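Local coordinates for dihydrodipicolinate synthase family protein (Sinorhizobium meliloti, PDB 4DNH), which is of unknown function but folds as a TIM barrel of the dihydrodipicolinate synthase family type, so it may be an enzyme, at residues A79-T84 and R97-R102; C117-D122 and G151-M156. One frame throughout, in Å; residues are numbered along the deposited sequence.

Contact 1: A79-T84 and R97-R102; sequences AESMDT and RELIRR
Glu80 lays its carboxylate across the branched end of Leu99, the two side chains crossing at about a right angle. Each oxygen meets one methyl: Glu80 OE2 lies 3.5 Å from Leu99 CD1, and Glu80 OE1 3.6 Å from Leu99 CD2. The Glu80 chain bends at chi2 (-62°), which brings CD back toward its own backbone, and Ser81 N donates to Glu80 OE1 at 2.8 Å, on the anti side and close to the carboxylate plane. Glu80 OE2 has polar partners in Arg68, by a salt bridge, and Ser103 OG, which probably offsets the buried charge. Beside it, Ser81 OG sits 3.5 Å from Ile100 CG1 and 3.6 Å from Leu99 CD2, while its hydrogen bond goes to Ala96 O one turn earlier in the helix. Ser81 CB also packs on Ile100, 3.9 Å from CG1. Across the pair itself the contact is thus van der Waals packing of polar ends on aliphatic groups. The contact packs the C-terminal end of barrel strand 77-80 against helix 93-108, with helix 61-73 touching Leu99 and helix 132-148 touching Ile100.

Contact 2: C117-D122 and G151-M156; sequences CGAGTD and GRIILM
The flat peptide groups of Cys117-Ala119 and Arg152-Met156 pair as neighbouring parallel strands, with Cys117, Ala119, Ile153 and Leu155 on one face of the sheet and Ile154 on the other, where Gly118 contributes only its CA. Four backbone hydrogen bonds join the strands edge to edge. Cys117 N donates to Arg152 O at 2.7 Å, and three further bonds are each 2.8 Å long: Ile154 N to Cys117 O, Ala119 N to Ile154 O, and Met156 N to Ala119 O. Two CA-H...O contacts add to the pairing, among them Gly118 CA to Ile154 O at 3.3 Å. On the face turned to helices 93-108 and 132-148, Ala119 CB meets Ile153 CG2 at 3.8 Å; CG2, anti to the backbone N, is the branch that reaches Ala119. On the barrel-interior side, Met156 swings its selenium over Gly118, with SE 3.8 Å from Gly118 CA, where glycine has no side chain to bar the way. Strand axes 42° apart reflect the strong twist of a closed barrel. Ile153 and Leu155 bond on to Ile187 in strand 186-191, continuing the barrel wall. The polar chemistry between the two segments is all main chain, four N-H...O=C bonds; the side chains add apolar packing.

Both contacts are buried, contact 2 within the barrel wall and contact 1 between wall and helix layer. They belong to consecutive beta-alpha-beta units, for strand 115-119 ends the first unit and begins the second: contact 1 joins a strand to the helix that follows it, contact 2 a strand to the next strand. They touch directly, with a probable hydrogen bond from Gly118 N to Glu80 O at 3.0 Å and with Ile100 CG2 packed against Cys117 SG at 3.7 Å. Chemistry follows position: contact 2 is held by main-chain bonds, whereas contact 1 relies on side-chain packing around a buried glutamate paired with Arg68. Neither is a surface contact, though contact 2 has a partly exposed edge at Arg152.

Contact 1: A79-T84 and R97-R102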
loop_
_atom_site.group_PDB
_atom_site.type_symbol
_atom_site.label_atom_id
_atom_site.label_comp_id
_atom_site.label_asym_id
_atom_site.label_seq_id
_atom_site.Cartn_x
_atom_site.Cartn_y
_atom_site.Cartn_z
ATOM N N ALA A 79 -6.648 -2.107 -3.010
ATOM C CA ALA A 79 -5.667 -2.058 -4.097
ATOM C C ALA A 79 -4.896 -3.371 -4.080
ATOM O O ALA A 79 -4.080 -3.584 -3.177
ATOM C CB ALA A 79 -4.705 -0.895 -3.895
ATOM N N GLU A 80 -5.139 -4.242 -5.060
ATOM C CA GLU A 80 -4.649 -5.605 -4.960
ATOM C C GLU A 80 -3.342 -5.897 -5.628
ATOM O O GLU A 80 -3.036 -5.382 -6.715
ATOM C CB GLU A 80 -5.653 -6.623 -5.486
ATOM C CG GLU A 80 -6.486 -7.266 -4.398
ATOM C CD GLU A 80 -5.694 -8.065 -3.387
ATOM O OE1 GLU A 80 -4.465 -7.867 -3.202
ATOM O OE2 GLU A 80 -6.344 -8.887 -2.736
ATOM N N SER A 81 -2.608 -6.786 -4.962
ATOM C CA SER A 81 -1.353 -7.280 -5.442
ATOM C C SER A 81 -0.423 -6.086 -5.686
ATOM O O SER A 81 0.305 -6.025 -6.668
ATOM C CB SER A 81 -1.575 -8.131 -6.697
ATOM O OG SER A 81 -2.304 -9.305 -6.386
HETATM N N MSE A 82 -0.457 -5.146 -4.756
HETATM C CA MSE A 82 0.367 -3.952 -4.853
HETATM C C MSE A 82 1.658 -4.132 -4.098
HETATM O O MSE A 82 1.973 -5.226 -3.601
HETATM C CB MSE A 82 -0.470 -2.781 -4.337
HETATM C CG MSE A 82 -1.531 -2.404 -5.375
HETATM SE SE MSE A 82 -0.597 -1.697 -6.965
HETATM C CE MSE A 82 -0.049 0.010 -6.147
ATOM N N ASP A 83 2.426 -3.055 -3.996
ATOM C CA ASP A 83 3.697 -3.107 -3.301
ATOM C C ASP A 83 3.530 -3.658 -1.888
ATOM O O ASP A 83 4.379 -4.390 -1.425
ATOM C CB ASP A 83 4.344 -1.724 -3.255
ATOM C CG ASP A 83 5.773 -1.778 -2.788
ATOM O OD1 ASP A 83 6.652 -2.112 -3.613
ATOM O OD2 ASP A 83 6.018 -1.504 -1.591
ATOM N N THR A 84 2.434 -3.319 -1.209
ATOM C CA THR A 84 2.173 -3.853 0.148
ATOM C C THR A 84 1.958 -5.368 0.153
ATOM O O THR A 84 2.193 -6.030 1.163
ATOM C CB THR A 84 0.971 -3.167 0.838
ATOM O OG1 THR A 84 1.148 -1.753 0.800
ATOM C CG2 THR A 84 0.862 -3.582 2.288
ATOM N N ARG A 97 -1.458 -12.756 -10.016
ATOM C CA ARG A 97 -2.587 -13.043 -10.897
ATOM C C ARG A 97 -3.661 -13.856 -10.149
ATOM O O ARG A 97 -4.854 -13.556 -10.229
ATOM C CB ARG A 97 -2.084 -13.802 -12.124
ATOM C CG ARG A 97 -3.123 -14.020 -13.209
ATOM C CD ARG A 97 -2.714 -15.129 -14.162
ATOM N NE ARG A 97 -3.705 -15.288 -15.225
ATOM C CZ ARG A 97 -3.448 -15.210 -16.531
ATOM N NH1 ARG A 97 -2.207 -14.998 -16.968
ATOM N NH2 ARG A 97 -4.437 -15.357 -17.405
ATOM N N GLU A 98 -3.239 -14.855 -9.382
ATOM C CA GLU A 98 -4.192 -15.670 -8.641
ATOM C C GLU A 98 -4.883 -14.850 -7.556
ATOM O O GLU A 98 -6.083 -14.974 -7.355
ATOM C CB GLU A 98 -3.514 -16.923 -8.089
ATOM C CG GLU A 98 -4.398 -17.866 -7.290
ATOM C CD GLU A 98 -5.458 -18.591 -8.111
ATOM O OE1 GLU A 98 -5.743 -18.195 -9.272
ATOM O OE2 GLU A 98 -6.026 -19.573 -7.570
ATOM N N LEU A 99 -4.140 -13.968 -6.897
ATOM C CA LEU A 99 -4.716 -13.146 -5.831
ATOM C C LEU A 99 -5.734 -12.177 -6.420
ATOM O O LEU A 99 -6.831 -11.998 -5.887
ATOM C CB LEU A 99 -3.617 -12.411 -5.088
ATOM C CG LEU A 99 -3.972 -11.442 -3.969
ATOM C CD1 LEU A 99 -4.944 -12.048 -2.963
ATOM C CD2 LEU A 99 -2.678 -11.014 -3.287
ATOM N N ILE A 100 -5.374 -11.593 -7.550
ATOM C CA ILE A 100 -6.274 -10.742 -8.296
ATOM C C ILE A 100 -7.561 -11.489 -8.676
ATOM O O ILE A 100 -8.649 -11.003 -8.427
ATOM C CB ILE A 100 -5.561 -10.112 -9.514
ATOM C CG1 ILE A 100 -4.524 -9.086 -9.019
ATOM C CG2 ILE A 100 -6.577 -9.484 -10.464
ATOM C CD1 ILE A 100 -3.656 -8.463 -10.096
ATOM N N ARG A 101 -7.421 -12.684 -9.235
ATOM C CA ARG A 101 -8.561 -13.534 -9.602
ATOM C C ARG A 101 -9.499 -13.850 -8.419
ATOM O O ARG A 101 -10.706 -13.636 -8.516
ATOM C CB ARG A 101 -8.057 -14.816 -10.267
ATOM C CG ARG A 101 -9.142 -15.745 -10.776
ATOM C CD ARG A 101 -8.602 -17.157 -10.932
ATOM N NE ARG A 101 -9.647 -18.121 -10.604
ATOM C CZ ARG A 101 -9.652 -18.933 -9.547
ATOM N NH1 ARG A 101 -8.640 -18.955 -8.690
ATOM N NH2 ARG A 101 -10.678 -19.751 -9.365
ATOM N N ARG A 102 -8.950 -14.345 -7.310
ATOM C CA ARG A 102 -9.756 -14.609 -6.102
ATOM C C ARG A 102 -10.438 -13.349 -5.556
ATOM O O ARG A 102 -11.636 -13.372 -5.276
ATOM C CB ARG A 102 -8.915 -15.212 -4.986
ATOM C CG ARG A 102 -7.957 -16.281 -5.437
ATOM C CD ARG A 102 -8.543 -17.643 -5.250
ATOM N NE ARG A 102 -7.497 -18.659 -5.252
ATOM C CZ ARG A 102 -7.482 -19.709 -4.440
ATOM N NH1 ARG A 102 -8.447 -19.867 -3.531
ATOM N NH2 ARG A 102 -6.494 -20.589 -4.530
#

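Contact 2: C117-D122 and G151-M156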
loop_
_atom_site.group_PDB
_atom_site.type_symbol
_atom_site.label_atom_id
_atom_site.label_comp_id
_atom_site.label_asym_id
_atom_site.label_seq_id
_atom_site.Cartn_x
_atom_site.Cartn_y
_atom_site.Cartn_z
ATOM N N CYS A 117 -6.600 -3.378 -9.512
ATOM C CA CYS A 117 -5.614 -4.434 -9.530
ATOM C C CYS A 117 -4.337 -4.007 -10.196
ATOM O O CYS A 117 -4.362 -3.521 -11.329
ATOM C CB CYS A 117 -6.193 -5.630 -10.271
ATOM S SG CYS A 117 -7.792 -6.111 -9.593
ATOM N N GLY A 118 -3.218 -4.215 -9.501
ATOM C CA GLY A 118 -1.922 -3.864 -10.036
ATOM C C GLY A 118 -1.513 -4.677 -11.251
ATOM O O GLY A 118 -1.400 -5.912 -11.180
ATOM N N ALA A 119 -1.275 -3.970 -12.355
ATOM C CA ALA A 119 -0.822 -4.566 -13.615
ATOM C C ALA A 119 0.544 -4.007 -13.991
ATOM O O ALA A 119 0.752 -2.779 -14.013
ATOM C CB ALA A 119 -1.821 -4.294 -14.728
ATOM N N GLY A 120 1.479 -4.898 -14.291
ATOM C CA GLY A 120 2.830 -4.455 -14.553
ATOM C C GLY A 120 3.595 -5.336 -15.505
ATOM O O GLY A 120 3.045 -5.903 -16.452
ATOM N N THR A 121 4.877 -5.463 -15.205
ATOM C CA THR A 121 5.856 -6.083 -16.070
ATOM C C THR A 121 6.650 -7.151 -15.289
ATOM O O THR A 121 7.482 -7.863 -15.854
ATOM C CB THR A 121 6.758 -4.972 -16.642
ATOM O OG1 THR A 121 6.389 -4.718 -18.007
ATOM C CG2 THR A 121 8.236 -5.321 -16.540
ATOM N N ASP A 122 6.349 -7.274 -13.997
ATOM C CA ASP A 122 7.130 -8.098 -13.058
ATOM C C ASP A 122 7.461 -9.553 -13.456
ATOM O O ASP A 122 8.284 -10.191 -12.806
ATOM C CB ASP A 122 6.552 -8.031 -11.631
ATOM C CG ASP A 122 5.035 -8.203 -11.589
ATOM O OD1 ASP A 122 4.315 -7.616 -12.427
ATOM O OD2 ASP A 122 4.554 -8.912 -10.686
ATOM N N GLY A 151 -11.474 -6.702 -13.921
ATOM C CA GLY A 151 -10.789 -5.820 -12.980
ATOM C C GLY A 151 -10.443 -4.466 -13.563
ATOM O O GLY A 151 -10.077 -4.362 -14.734
ATOM N N ARG A 152 -10.583 -3.417 -12.759
ATOM C CA ARG A 152 -9.958 -2.142 -13.101
ATOM C C ARG A 152 -8.467 -2.180 -12.701
ATOM O O ARG A 152 -8.082 -2.853 -11.737
ATOM C CB ARG A 152 -10.727 -0.939 -12.518
ATOM C CG ARG A 152 -11.027 -0.970 -11.019
ATOM C CD ARG A 152 -11.589 0.371 -10.513
ATOM N NE ARG A 152 -10.690 1.502 -10.792
ATOM C CZ ARG A 152 -10.790 2.725 -10.268
ATOM N NH1 ARG A 152 -9.908 3.657 -10.605
ATOM N NH2 ARG A 152 -11.758 3.028 -9.410
ATOM N N ILE A 153 -7.640 -1.480 -13.471
ATOM C CA ILE A 153 -6.192 -1.595 -13.397
ATOM C C ILE A 153 -5.536 -0.449 -12.639
ATOM O O ILE A 153 -5.959 0.703 -12.746
ATOM C CB ILE A 153 -5.585 -1.637 -14.820
ATOM C CG1 ILE A 153 -5.798 -3.011 -15.454
ATOM C CG2 ILE A 153 -4.092 -1.292 -14.811
ATOM C CD1 ILE A 153 -7.003 -3.060 -16.346
ATOM N N ILE A 154 -4.515 -0.788 -11.857
ATOM C CA ILE A 154 -3.560 0.175 -11.342
ATOM C C ILE A 154 -2.298 -0.118 -12.121
ATOM O O ILE A 154 -1.743 -1.207 -12.011
ATOM C CB ILE A 154 -3.249 -0.029 -9.853
ATOM C CG1 ILE A 154 -4.478 0.270 -9.007
ATOM C CG2 ILE A 154 -2.102 0.886 -9.431
ATOM C CD1 ILE A 154 -4.374 -0.232 -7.584
ATOM N N LEU A 155 -1.864 0.835 -12.932
ATOM C CA LEU A 155 -0.779 0.577 -13.854
ATOM C C LEU A 155 0.560 0.800 -13.159
ATOM O O LEU A 155 0.950 1.933 -12.867
ATOM C CB LEU A 155 -0.924 1.437 -15.103
ATOM C CG LEU A 155 0.002 1.111 -16.266
ATOM C CD1 LEU A 155 -0.241 -0.307 -16.749
ATOM C CD2 LEU A 155 -0.214 2.109 -17.388
HETATM N N MSE A 156 1.249 -0.302 -12.888
HETATM C CA MSE A 156 2.473 -0.270 -12.094
HETATM C C MSE A 156 3.666 0.120 -12.928
HETATM O O MSE A 156 3.667 -0.047 -14.164
HETATM C CB MSE A 156 2.651 -1.641 -11.449
HETATM C CG MSE A 156 1.641 -1.773 -10.308
HETATM SE SE MSE A 156 1.795 -3.563 -9.496
HETATM C CE MSE A 156 3.038 -3.133 -8.021
#